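Local coordinates for protein phage integrase/site-specific recombinase (Haloarcula marismortui, PDB 3NRW) that probably binds DNA, as the N-terminal core-binding domain of a phage integrase-type site-specific recombinase involved in DNA integration, at residues Tyr62-Phe65 with Arg66-Ser69; Lys37-Val40 with Glu41-Glu45; Arg52-Thr55 with Gly56-Asp60; Glu79-Thr82 with Leu83-Trp86; Asp97-Leu100 with Pro101-His105. One frame throughout, in Å; residues are numbered along the deposited sequence.

Contact 1: residues Tyr62-Phe65 with Arg66-Ser69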
# COMPACT_ATOMS: atom_id res chain seq x y z
N TYR A 62 -2.08 -7.69 -7.14
CA TYR A 62 -2.75 -6.42 -6.90
C TYR A 62 -2.57 -5.47 -8.07
O TYR A 62 -3.53 -4.85 -8.54
CB TYR A 62 -2.22 -5.75 -5.63
CG TYR A 62 -2.90 -4.42 -5.37
CD1 TYR A 62 -2.21 -3.22 -5.53
CD2 TYR A 62 -4.24 -4.37 -5.00
CE1 TYR A 62 -2.85 -2.00 -5.34
CE2 TYR A 62 -4.89 -3.15 -4.80
CZ TYR A 62 -4.18 -1.97 -4.97
OH TYR A 62 -4.82 -0.78 -4.77
N GLU A 63 -1.34 -5.36 -8.56
CA GLU A 63 -1.08 -4.47 -9.67
C GLU A 63 -1.95 -4.82 -10.88
O GLU A 63 -2.54 -3.94 -11.51
CB GLU A 63 0.40 -4.54 -10.07
CG GLU A 63 0.75 -3.64 -11.23
CD GLU A 63 2.21 -3.72 -11.61
OE1 GLU A 63 2.59 -3.08 -12.60
OE2 GLU A 63 2.96 -4.43 -10.91
N THR A 64 -2.02 -6.11 -11.19
CA THR A 64 -2.82 -6.56 -12.32
C THR A 64 -4.31 -6.27 -12.12
O THR A 64 -5.02 -5.91 -13.05
CB THR A 64 -2.61 -8.05 -12.55
OG1 THR A 64 -1.22 -8.27 -12.82
CG2 THR A 64 -3.44 -8.54 -13.72
N PHE A 65 -4.76 -6.43 -10.88
CA PHE A 65 -6.14 -6.16 -10.53
C PHE A 65 -6.44 -4.69 -10.84
O PHE A 65 -7.40 -4.37 -11.55
CB PHE A 65 -6.34 -6.47 -9.04
CG PHE A 65 -7.58 -5.89 -8.44
CD1 PHE A 65 -7.51 -4.82 -7.56
CD2 PHE A 65 -8.83 -6.45 -8.72
CE1 PHE A 65 -8.65 -4.30 -6.96
CE2 PHE A 65 -9.99 -5.94 -8.12
CZ PHE A 65 -9.90 -4.86 -7.24
N ARG A 66 -5.60 -3.79 -10.33
CA ARG A 66 -5.80 -2.36 -10.56
C ARG A 66 -5.70 -2.00 -12.05
O ARG A 66 -6.42 -1.13 -12.53
CB ARG A 66 -4.80 -1.54 -9.74
CG ARG A 66 -5.00 -1.66 -8.22
CD ARG A 66 -6.42 -1.24 -7.81
NE ARG A 66 -6.64 0.19 -8.00
CZ ARG A 66 -7.79 0.73 -8.39
NH1 ARG A 66 -8.85 -0.04 -8.62
NH2 ARG A 66 -7.90 2.04 -8.54
N ARG A 67 -4.82 -2.68 -12.77
CA ARG A 67 -4.64 -2.43 -14.20
C ARG A 67 -5.91 -2.82 -14.96
O ARG A 67 -6.13 -2.38 -16.09
CB ARG A 67 -3.44 -3.23 -14.71
CG ARG A 67 -2.86 -2.74 -16.03
CD ARG A 67 -2.92 -3.83 -17.08
NE ARG A 67 -2.34 -5.10 -16.61
CZ ARG A 67 -1.09 -5.25 -16.21
NH1 ARG A 67 -0.26 -4.22 -16.20
NH2 ARG A 67 -0.66 -6.45 -15.82
N GLY A 68 -6.73 -3.64 -14.33
CA GLY A 68 -7.98 -4.08 -14.94
C GLY A 68 -9.15 -3.16 -14.65
O GLY A 68 -10.28 -3.44 -15.06
N SER A 69 -8.90 -2.07 -13.93
CA SER A 69 -9.95 -1.11 -13.60
C SER A 69 -10.04 -0.06 -14.70
O SER A 69 -9.37 -0.18 -15.72
CB SER A 69 -9.66 -0.43 -12.26
OG SER A 69 -8.54 0.44 -12.35
O HOH W 1 1.25 -6.84 -13.05
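Arg-66 lays its aliphatic chain over one face of the Tyr-62 ring, one helical turn back. Arg-66 CG sits above the ring toward its rim, 3.7 Å from the centroid of the Tyr-62 ring. This is a CH-pi contact. The closest ring atom is Tyr-62 CZ, 3.4 Å from Arg-66 CG. The two side chains run side by side in the same direction, with ring and guanidinium planes 32° apart. Tyr-62 reaches this place with CG anti to the backbone N (chi1 180°). Arg-66 CG lies beside its own backbone N, and the chain bends at chi2 and chi3. Arg-66 CD then passes Tyr-62 OH at 3.5 Å, and NE goes on to a salt bridge with Glu-79 of helix 73-92. Phe-65 crosses Arg-66 at a slant, with Phe-65 CD1 3.8 Å from Arg-66 CD. Its ring also meets Trp-42 of helix 26-45.

Thr-64 and Arg-67 meet on a more exposed side. The guanidinium turns one face to Thr-64 CA. A water lies 2.9 Å from Thr-64 OG1 and bonds weakly to Arg-67 NH2. Thr-64 OG1 also bonds to Asp-60 O.

This is the C-terminal end of helix 56-67 in the core-binding domain. Arg-66 N still bonds to Tyr-62 O. Gly-68 N bonds to Phe-65 O at 3.0 Å and only weakly to Thr-64 O. Arg-66 O is gripped twice, by Ser-69 N and by Ser-69 OG at 2.6 Å. The hydroxyl bond lies in the carbonyl plane.

The Tyr-62 ring thus supports the greasy part of Arg-66, while the charge of this buried arginine is probably balanced by Glu-79.

Contact 2: residues Lys37-Val40 with Glu41-Glu45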
# COMPACT_ATOMS: atom_id res chain seq x y z
N LYS A 37 -7.11 2.87 -0.23
CA LYS A 37 -8.40 2.27 0.06
C LYS A 37 -8.60 1.05 -0.84
O LYS A 37 -9.14 0.03 -0.41
CB LYS A 37 -9.53 3.28 -0.19
CG LYS A 37 -10.93 2.71 0.08
CD LYS A 37 -12.00 3.73 -0.29
CE LYS A 37 -13.39 3.12 -0.21
NZ LYS A 37 -14.44 4.08 -0.64
N HIS A 38 -8.14 1.15 -2.09
CA HIS A 38 -8.29 0.04 -3.01
C HIS A 38 -7.50 -1.17 -2.54
O HIS A 38 -7.95 -2.31 -2.68
CB HIS A 38 -7.83 0.43 -4.42
CG HIS A 38 -8.65 1.53 -5.02
ND1 HIS A 38 -8.21 2.84 -5.07
CD2 HIS A 38 -9.90 1.54 -5.52
CE1 HIS A 38 -9.16 3.60 -5.58
NE2 HIS A 38 -10.20 2.83 -5.86
N PHE A 39 -6.33 -0.92 -1.99
CA PHE A 39 -5.51 -2.02 -1.52
C PHE A 39 -6.09 -2.69 -0.28
O PHE A 39 -6.12 -3.91 -0.18
CB PHE A 39 -4.09 -1.56 -1.23
CG PHE A 39 -3.18 -2.68 -0.86
CD1 PHE A 39 -3.09 -3.11 0.46
CD2 PHE A 39 -2.49 -3.37 -1.84
CE1 PHE A 39 -2.33 -4.23 0.79
CE2 PHE A 39 -1.73 -4.49 -1.53
CZ PHE A 39 -1.66 -4.92 -0.21
N VAL A 40 -6.55 -1.88 0.67
CA VAL A 40 -7.11 -2.44 1.90
C VAL A 40 -8.31 -3.33 1.61
O VAL A 40 -8.40 -4.44 2.15
CB VAL A 40 -7.50 -1.32 2.89
CG1 VAL A 40 -8.19 -1.93 4.11
CG2 VAL A 40 -6.25 -0.57 3.33
N GLU A 41 -9.24 -2.87 0.77
CA GLU A 41 -10.41 -3.68 0.46
C GLU A 41 -10.00 -4.95 -0.28
O GLU A 41 -10.51 -6.03 0.01
CB GLU A 41 -11.42 -2.88 -0.37
CG GLU A 41 -10.82 -2.09 -1.51
CD GLU A 41 -11.86 -1.36 -2.34
OE1 GLU A 41 -12.78 -2.04 -2.85
OE2 GLU A 41 -11.77 -0.13 -2.49
N TRP A 42 -9.08 -4.82 -1.23
CA TRP A 42 -8.59 -5.97 -1.98
C TRP A 42 -7.91 -6.98 -1.05
O TRP A 42 -8.21 -8.17 -1.09
CB TRP A 42 -7.59 -5.51 -3.05
CG TRP A 42 -6.93 -6.63 -3.82
CD1 TRP A 42 -7.41 -7.26 -4.95
CD2 TRP A 42 -5.68 -7.25 -3.52
NE1 TRP A 42 -6.52 -8.22 -5.37
CE2 TRP A 42 -5.45 -8.23 -4.51
CE3 TRP A 42 -4.72 -7.06 -2.52
CZ2 TRP A 42 -4.30 -9.03 -4.52
CZ3 TRP A 42 -3.57 -7.85 -2.53
CH2 TRP A 42 -3.37 -8.82 -3.53
N ALA A 43 -7.01 -6.49 -0.21
CA ALA A 43 -6.29 -7.38 0.71
C ALA A 43 -7.26 -8.07 1.68
O ALA A 43 -7.14 -9.28 1.90
CB ALA A 43 -5.24 -6.59 1.50
N GLU A 44 -8.20 -7.32 2.24
CA GLU A 44 -9.15 -7.91 3.17
C GLU A 44 -9.99 -8.99 2.48
O GLU A 44 -10.24 -10.05 3.05
CB GLU A 44 -10.07 -6.84 3.77
CG GLU A 44 -9.35 -5.81 4.63
CD GLU A 44 -10.29 -4.84 5.31
OE1 GLU A 44 -11.47 -4.78 4.91
OE2 GLU A 44 -9.85 -4.12 6.24
N GLU A 45 -10.42 -8.72 1.25
CA GLU A 45 -11.22 -9.71 0.52
C GLU A 45 -10.43 -10.96 0.16
O GLU A 45 -11.00 -12.03 -0.00
CB GLU A 45 -11.81 -9.07 -0.73
CG GLU A 45 -13.01 -8.20 -0.42
CD GLU A 45 -14.18 -9.01 0.13
OE1 GLU A 45 -15.09 -8.41 0.73
OE2 GLU A 45 -14.18 -10.24 -0.03
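Glu-41 folds back over the preceding turn of helix 26-45. Its CG stands between the backbone N and the carbonyl carbon (chi1 45°). That puts Glu-41 CG 2.9 Å from Lys-37 O and 3.1 Å from His-38 O, a tight fit. The carboxylate then runs alongside the His-38 ring, their planes only 12° apart, with Glu-41 OE2 3.9 Å from His-38 CD2. Lys-37 crosses the same carboxylate through its CG, but its NZ stays too far for an ion pair.

Val-40 packs one turn before Glu-44. Val-40 CG1 touches Glu-44 OE2 at 3.5 Å, and the two side chains point the same way. Val-40 also touches Arg-13 of helix 9-20.

The stretch is regular alpha helix in the all-helical core-binding domain. Its backbone bonds run from each N-H to the carbonyl four residues earlier. The shortest joins Ala-43 N to Phe-39 O at 2.7 Å.

Phe-39 lies on the buried side. Trp-42 CE3 comes over one face of its ring, and Phe-39 CE2 is 4.0 Å from Trp-42 CZ3. The ring planes are 46° apart. Phe-39 CE1 meets Ala-43 CB at 3.8 Å. Beyond the helix, Phe-39 pairs edge-to-face with Tyr-62 and meets the ring of Trp-86.

Contact 3: residues Arg52-Thr55 with Gly56-Asp60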
# COMPACT_ATOMS: atom_id res chain seq x y z
N ARG A 52 2.72 -8.46 6.74
CA ARG A 52 3.92 -9.27 6.55
C ARG A 52 3.66 -10.44 5.61
O ARG A 52 4.59 -11.01 5.04
CB ARG A 52 4.43 -9.78 7.90
CG ARG A 52 5.83 -10.37 7.85
CD ARG A 52 6.23 -10.93 9.21
NE ARG A 52 6.22 -9.91 10.26
CZ ARG A 52 7.10 -8.92 10.35
NH1 ARG A 52 8.07 -8.79 9.46
NH2 ARG A 52 7.02 -8.06 11.36
N GLU A 53 2.39 -10.80 5.43
CA GLU A 53 2.00 -11.90 4.56
C GLU A 53 2.20 -11.58 3.08
O GLU A 53 2.22 -12.48 2.24
CB GLU A 53 0.53 -12.28 4.81
CG GLU A 53 0.28 -12.86 6.19
CD GLU A 53 -1.20 -13.11 6.47
OE1 GLU A 53 -1.51 -13.69 7.54
OE2 GLU A 53 -2.04 -12.71 5.64
N LEU A 54 2.35 -10.30 2.77
CA LEU A 54 2.55 -9.88 1.38
C LEU A 54 3.83 -10.45 0.79
O LEU A 54 4.82 -10.67 1.49
CB LEU A 54 2.58 -8.36 1.29
CG LEU A 54 1.24 -7.68 1.52
CD1 LEU A 54 1.43 -6.17 1.51
CD2 LEU A 54 0.24 -8.10 0.44
N THR A 55 3.80 -10.69 -0.52
CA THR A 55 4.93 -11.24 -1.28
C THR A 55 4.94 -10.60 -2.66
O THR A 55 4.01 -9.89 -3.03
CB THR A 55 4.79 -12.75 -1.50
OG1 THR A 55 3.61 -13.01 -2.27
CG2 THR A 55 4.70 -13.49 -0.18
N GLY A 56 6.00 -10.87 -3.43
CA GLY A 56 6.07 -10.34 -4.78
C GLY A 56 4.88 -10.80 -5.59
O GLY A 56 4.33 -10.05 -6.41
N TRP A 57 4.46 -12.05 -5.38
CA TRP A 57 3.32 -12.60 -6.10
C TRP A 57 2.04 -11.83 -5.78
O TRP A 57 1.31 -11.43 -6.68
CB TRP A 57 3.14 -14.09 -5.78
CG TRP A 57 1.82 -14.66 -6.26
CD1 TRP A 57 0.70 -14.89 -5.51
CD2 TRP A 57 1.48 -15.05 -7.60
NE1 TRP A 57 -0.31 -15.40 -6.30
CE2 TRP A 57 0.15 -15.51 -7.59
CE3 TRP A 57 2.19 -15.05 -8.82
CZ2 TRP A 57 -0.50 -15.97 -8.74
CZ3 TRP A 57 1.54 -15.51 -9.96
CH2 TRP A 57 0.21 -15.96 -9.91
N LYS A 58 1.77 -11.64 -4.49
CA LYS A 58 0.56 -10.93 -4.09
C LYS A 58 0.58 -9.49 -4.60
O LYS A 58 -0.45 -8.96 -5.02
CB LYS A 58 0.41 -10.96 -2.56
CG LYS A 58 0.29 -12.37 -2.00
CD LYS A 58 0.14 -12.36 -0.49
CE LYS A 58 0.19 -13.77 0.07
NZ LYS A 58 -0.90 -14.61 -0.50
N LEU A 59 1.74 -8.85 -4.56
CA LEU A 59 1.85 -7.47 -5.04
C LEU A 59 1.56 -7.41 -6.54
O LEU A 59 0.91 -6.47 -7.02
CB LEU A 59 3.24 -6.90 -4.75
CG LEU A 59 3.55 -6.63 -3.28
CD1 LEU A 59 4.99 -6.15 -3.14
CD2 LEU A 59 2.59 -5.59 -2.73
N ASP A 60 2.05 -8.41 -7.28
CA ASP A 60 1.82 -8.45 -8.73
C ASP A 60 0.33 -8.69 -9.00
O ASP A 60 -0.22 -8.17 -9.96
CB ASP A 60 2.64 -9.57 -9.37
CG ASP A 60 2.45 -9.64 -10.88
OD1 ASP A 60 3.04 -8.80 -11.61
OD2 ASP A 60 1.69 -10.52 -11.35
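Thr-55 stands at the N-cap of helix 56-67, and two hydrogen bonds tie it to the first turn. Thr-55 OG1 accepts from Lys-58 N at 3.2 Å, and the bond is nearly straight at 171°. Thr-55 O accepts from Leu-59 N at 2.9 Å, the first regular turn of the helix. The hydroxyl can reach Lys-58 N because OG1 lies between the backbone N and the carbonyl carbon (chi1 62°), which turns it over the helix end.

Several close contacts are polar atoms against carbon. Lys-58 CG lies 3.4 Å from Thr-55 OG1. Further along the same chain, Lys-58 CE passes Glu-53 O at 3.2 Å. The lysine runs extended back along residues 53-55 and bends only at its last torsion. Leu-59 CG rests 3.3 Å from Thr-55 O.

The charges are less engaged. Glu-53 OE2 and Lys-58 NZ are 6.5 Å apart, so any attraction is probably weak. Glu-53 instead makes a weak hydrogen bond to Thr-49 N.

Apolar packing closes the set. Leu-54 CD2 meets Lys-58 CB at 4.1 Å, and the two side chains lie aslant. Leu-54 CD1 approaches Leu-59 CD2 loosely, at 4.4 Å. Both leucines are buried, and Leu-54 also touches Leu-100 in the chain after helix 73-92.

The arrangement is a helix N-cap. The threonine satisfies an N-H of the first turn that has no helical carbonyl before it. The leucine just before the cap and the one four residues after the cap meet as in a hydrophobic staple.

Contact 4: residues Glu79-Thr82 with Leu83-Trp86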
# COMPACT_ATOMS: atom_id res chain seq x y z
N GLU A 79 -0.68 5.53 -7.79
CA GLU A 79 -1.24 4.60 -6.83
C GLU A 79 -0.19 3.59 -6.41
O GLU A 79 -0.04 3.27 -5.22
CB GLU A 79 -2.43 3.87 -7.46
CG GLU A 79 -3.35 3.25 -6.47
CD GLU A 79 -4.49 2.53 -7.14
OE1 GLU A 79 -5.23 3.17 -7.92
OE2 GLU A 79 -4.64 1.32 -6.88
N MSE A 80 0.56 3.08 -7.38
CA MSE A 80 1.60 2.10 -7.08
C MSE A 80 2.75 2.76 -6.32
O MSE A 80 3.38 2.12 -5.47
CB MSE A 80 2.12 1.44 -8.36
CG MSE A 80 1.09 0.56 -9.10
SE MSE A 80 0.33 -0.83 -7.98
CE MSE A 80 1.89 -1.96 -7.71
N GLN A 81 3.02 4.02 -6.63
CA GLN A 81 4.09 4.76 -5.96
C GLN A 81 3.74 4.97 -4.49
O GLN A 81 4.60 4.87 -3.61
CB GLN A 81 4.30 6.12 -6.63
CG GLN A 81 5.38 6.96 -5.97
CD GLN A 81 6.73 6.28 -5.98
OE1 GLN A 81 7.30 6.03 -7.04
NE2 GLN A 81 7.24 5.97 -4.79
N THR A 82 2.47 5.27 -4.21
CA THR A 82 2.05 5.45 -2.84
C THR A 82 2.12 4.09 -2.15
O THR A 82 2.52 4.01 -0.99
CB THR A 82 0.63 6.04 -2.74
OG1 THR A 82 0.67 7.44 -3.02
CG2 THR A 82 0.06 5.83 -1.34
N LEU A 83 1.76 3.03 -2.86
CA LEU A 83 1.83 1.69 -2.29
C LEU A 83 3.28 1.42 -1.92
O LEU A 83 3.58 0.91 -0.84
CB LEU A 83 1.34 0.64 -3.31
CG LEU A 83 1.49 -0.83 -2.90
CD1 LEU A 83 0.75 -1.07 -1.59
CD2 LEU A 83 0.94 -1.75 -3.99
N LYS A 84 4.18 1.78 -2.83
CA LYS A 84 5.61 1.59 -2.61
C LYS A 84 6.11 2.35 -1.37
O LYS A 84 6.81 1.80 -0.53
CB LYS A 84 6.40 2.05 -3.84
CG LYS A 84 7.91 2.06 -3.64
CD LYS A 84 8.47 0.65 -3.67
CE LYS A 84 9.06 0.33 -5.04
NZ LYS A 84 10.32 1.08 -5.29
N ASN A 85 5.74 3.63 -1.28
CA ASN A 85 6.17 4.44 -0.14
C ASN A 85 5.60 3.90 1.16
O ASN A 85 6.23 3.98 2.22
CB ASN A 85 5.74 5.89 -0.33
CG ASN A 85 6.35 6.51 -1.56
OD1 ASN A 85 7.40 6.08 -2.03
ND2 ASN A 85 5.70 7.54 -2.09
N TRP A 86 4.39 3.37 1.08
CA TRP A 86 3.74 2.81 2.25
C TRP A 86 4.54 1.62 2.76
O TRP A 86 4.84 1.54 3.95
CB TRP A 86 2.31 2.40 1.88
CG TRP A 86 1.51 1.79 2.98
CD1 TRP A 86 1.56 2.09 4.31
CD2 TRP A 86 0.44 0.86 2.80
NE1 TRP A 86 0.56 1.39 4.98
CE2 TRP A 86 -0.14 0.64 4.08
CE3 TRP A 86 -0.10 0.20 1.69
CZ2 TRP A 86 -1.22 -0.22 4.26
CZ3 TRP A 86 -1.18 -0.66 1.88
CH2 TRP A 86 -1.73 -0.85 3.16
O HOH W 2 2.78 8.26 -0.93
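Gln-81 and Asn-85 join their amides across one turn of helix 73-92. Gln-81 NE2 donates to Asn-85 OD1 at 2.8 Å. The bond is weak, since the angle at the hydrogen is only 128°. The amide planes are 35° apart and the side chains lie aslant. Gln-81 CG is anti to the backbone N, and the chain bends at chi2 (60°), which swings NE2 along the helix toward Asn-85.

A water makes the second polar link. It lies 3.1 Å from Thr-82 OG1 and accepts from Asn-85 ND2 at 3.2 Å. Each end of the Asn-85 amide has a partner, though one bond is weak, which probably helps set its rotation. Thr-82 OG1 also bonds to Arg-35 NH1 of helix 26-45, and Trp-86 NE1 to Ala-12 O in helix 9-20.

The backbone bonds are those of an alpha helix. Leu-83, Lys-84, Asn-85 and Trp-86 donate to the carbonyls of Glu-79, Met-80, Gln-81 and Thr-82. The shortest is Lys-84 N to Met-80 O at 2.8 Å. This helix is central to the core-binding domain, with helices 9-20, 26-45 and 56-67 packed on it.

The apolar contact lies on another side of the helix. Met-80 is a selenomethionine, and Met-80 CE meets Leu-83 CD2 at 3.8 Å. Met-80 SE is 4.1 Å from Leu-83 CD2. The two side chains run together, and the Met-80 chain bends at chi2 and chi3 to reach the leucine. Both go on to helix 56-67, Leu-83 touching Tyr-62 and Met-80 touching Glu-63. Trp-86 turns its ring away from residues 79-82.

Contact 5: residues Asp97-Leu100 with Pro101-His105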
# COMPACT_ATOMS: atom_id res chain seq x y z
N ASP A 97 8.64 -7.59 5.67
CA ASP A 97 10.00 -8.00 5.30
C ASP A 97 10.74 -6.83 4.66
O ASP A 97 10.18 -6.10 3.84
CB ASP A 97 9.95 -9.16 4.30
CG ASP A 97 9.50 -10.46 4.94
OD1 ASP A 97 9.21 -11.41 4.19
OD2 ASP A 97 9.45 -10.53 6.19
N GLU A 98 12.01 -6.66 5.02
CA GLU A 98 12.80 -5.57 4.47
C GLU A 98 12.96 -5.60 2.96
O GLU A 98 13.20 -4.55 2.35
CB GLU A 98 14.18 -5.53 5.14
CG GLU A 98 14.92 -6.86 5.17
CD GLU A 98 14.67 -7.63 6.45
OE1 GLU A 98 13.50 -7.98 6.74
OE2 GLU A 98 15.65 -7.88 7.19
N ASP A 99 12.84 -6.77 2.34
CA ASP A 99 12.99 -6.85 0.89
C ASP A 99 11.68 -6.81 0.11
O ASP A 99 11.66 -7.09 -1.09
CB ASP A 99 13.76 -8.12 0.50
CG ASP A 99 13.04 -9.40 0.90
OD1 ASP A 99 13.51 -10.49 0.52
OD2 ASP A 99 12.00 -9.32 1.58
N LEU A 100 10.59 -6.44 0.78
CA LEU A 100 9.30 -6.39 0.10
C LEU A 100 9.05 -5.13 -0.74
O LEU A 100 8.62 -5.22 -1.89
CB LEU A 100 8.16 -6.55 1.11
CG LEU A 100 6.79 -6.60 0.44
CD1 LEU A 100 6.58 -7.97 -0.20
CD2 LEU A 100 5.71 -6.32 1.46
N PRO A 101 9.31 -3.95 -0.17
CA PRO A 101 9.07 -2.72 -0.93
C PRO A 101 9.72 -2.69 -2.32
O PRO A 101 9.15 -2.13 -3.26
CB PRO A 101 9.58 -1.62 0.00
CG PRO A 101 10.60 -2.33 0.86
CD PRO A 101 9.94 -3.65 1.13
N GLU A 102 10.89 -3.30 -2.46
CA GLU A 102 11.60 -3.34 -3.74
C GLU A 102 10.86 -4.17 -4.78
O GLU A 102 11.08 -4.03 -5.98
CB GLU A 102 13.00 -3.92 -3.56
CG GLU A 102 13.02 -5.25 -2.80
CD GLU A 102 14.13 -6.19 -3.26
OE1 GLU A 102 15.29 -5.75 -3.39
OE2 GLU A 102 13.83 -7.39 -3.46
N LYS A 103 9.98 -5.06 -4.32
CA LYS A 103 9.23 -5.91 -5.23
C LYS A 103 8.02 -5.22 -5.83
O LYS A 103 7.29 -5.80 -6.63
CB LYS A 103 8.83 -7.20 -4.51
CG LYS A 103 10.03 -8.04 -4.09
CD LYS A 103 9.64 -9.23 -3.24
CE LYS A 103 10.87 -10.05 -2.89
NZ LYS A 103 10.53 -11.24 -2.04
N VAL A 104 7.79 -3.96 -5.44
CA VAL A 104 6.66 -3.20 -5.97
C VAL A 104 7.03 -2.58 -7.31
O VAL A 104 7.94 -1.76 -7.41
CB VAL A 104 6.24 -2.06 -5.02
CG1 VAL A 104 5.09 -1.27 -5.64
CG2 VAL A 104 5.83 -2.62 -3.67
N HIS A 105 6.30 -2.98 -8.35
CA HIS A 105 6.53 -2.47 -9.70
C HIS A 105 5.76 -1.17 -9.94
O HIS A 105 4.53 -1.15 -9.92
CB HIS A 105 6.12 -3.53 -10.73
CG HIS A 105 6.27 -3.08 -12.15
ND1 HIS A 105 5.22 -2.59 -12.89
CD2 HIS A 105 7.35 -3.06 -12.97
CE1 HIS A 105 5.64 -2.27 -14.10
NE2 HIS A 105 6.93 -2.55 -14.17
O HOH W 3 13.24 -3.64 -0.27
O HOH W 4 9.56 -9.85 0.15
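Asp-99 and Lys-103 reach toward each other at a slant across a short turn. Their direct ion pair is long, with Asp-99 OD1 4.0 Å from Lys-103 NZ. A water closes the gap. It donates to Asp-99 OD2 at 2.9 Å and accepts from Lys-103 NZ at 2.8 Å. The lysine chain is extended beyond CG, so it lies along Asp-99 O before its ammonium comes near the carboxylate. Lys-103 CG is 3.5 Å from Asp-99 O. The aspartate has its CG between its N and carbonyl carbon (chi1 63°), which leaves the carboxylate facing the lysine and the water. The pair lies on the solvent side, and its attraction is probably modest.

Leu-100 points elsewhere. Its CB presses on the ring of Pro-101, with Leu-100 CB to Pro-101 CD at 3.4 Å, tighter than usual. Pro-101 also sets its ring against the carbonyl oxygens of Asp-97 and Glu-98.

The backbone makes two turns in a row. A type I beta turn runs from Asp-97 to Leu-100. A 3-10 segment follows at 101-103, where Lys-103 N bonds to Leu-100 O at 2.8 Å. A second water joins them, taking the N-H of Glu-102 and donating to Glu-98 O.

The domain has no strands, and this stretch is the chain after helix 73-92. It folds back over that helix, with Leu-100 and Val-104 both on Leu-87 and Pro-101 on Glu-88. Val-104 also touches Leu-59, so the turn sits against both helix 73-92 and helix 56-67.

From the N terminus the order is contact 2, contact 3, contact 1, contact 4 and contact 5. Each joins adjoining segments, so none closes a long loop, and none nests or crosses. Contact 2 lies late in helix 26-45. Contacts 3 and 1 sit near the start and end of helix 56-67. Contact 4 is within helix 73-92, and contact 5 in the chain after it. In space they draw together. Contacts 1, 2 and 4 touch one another, binding three helices into one core. Contact 5 touches contacts 1, 3 and 4 but not contact 2; the centres of contacts 2 and 5 lie about 18 Å apart.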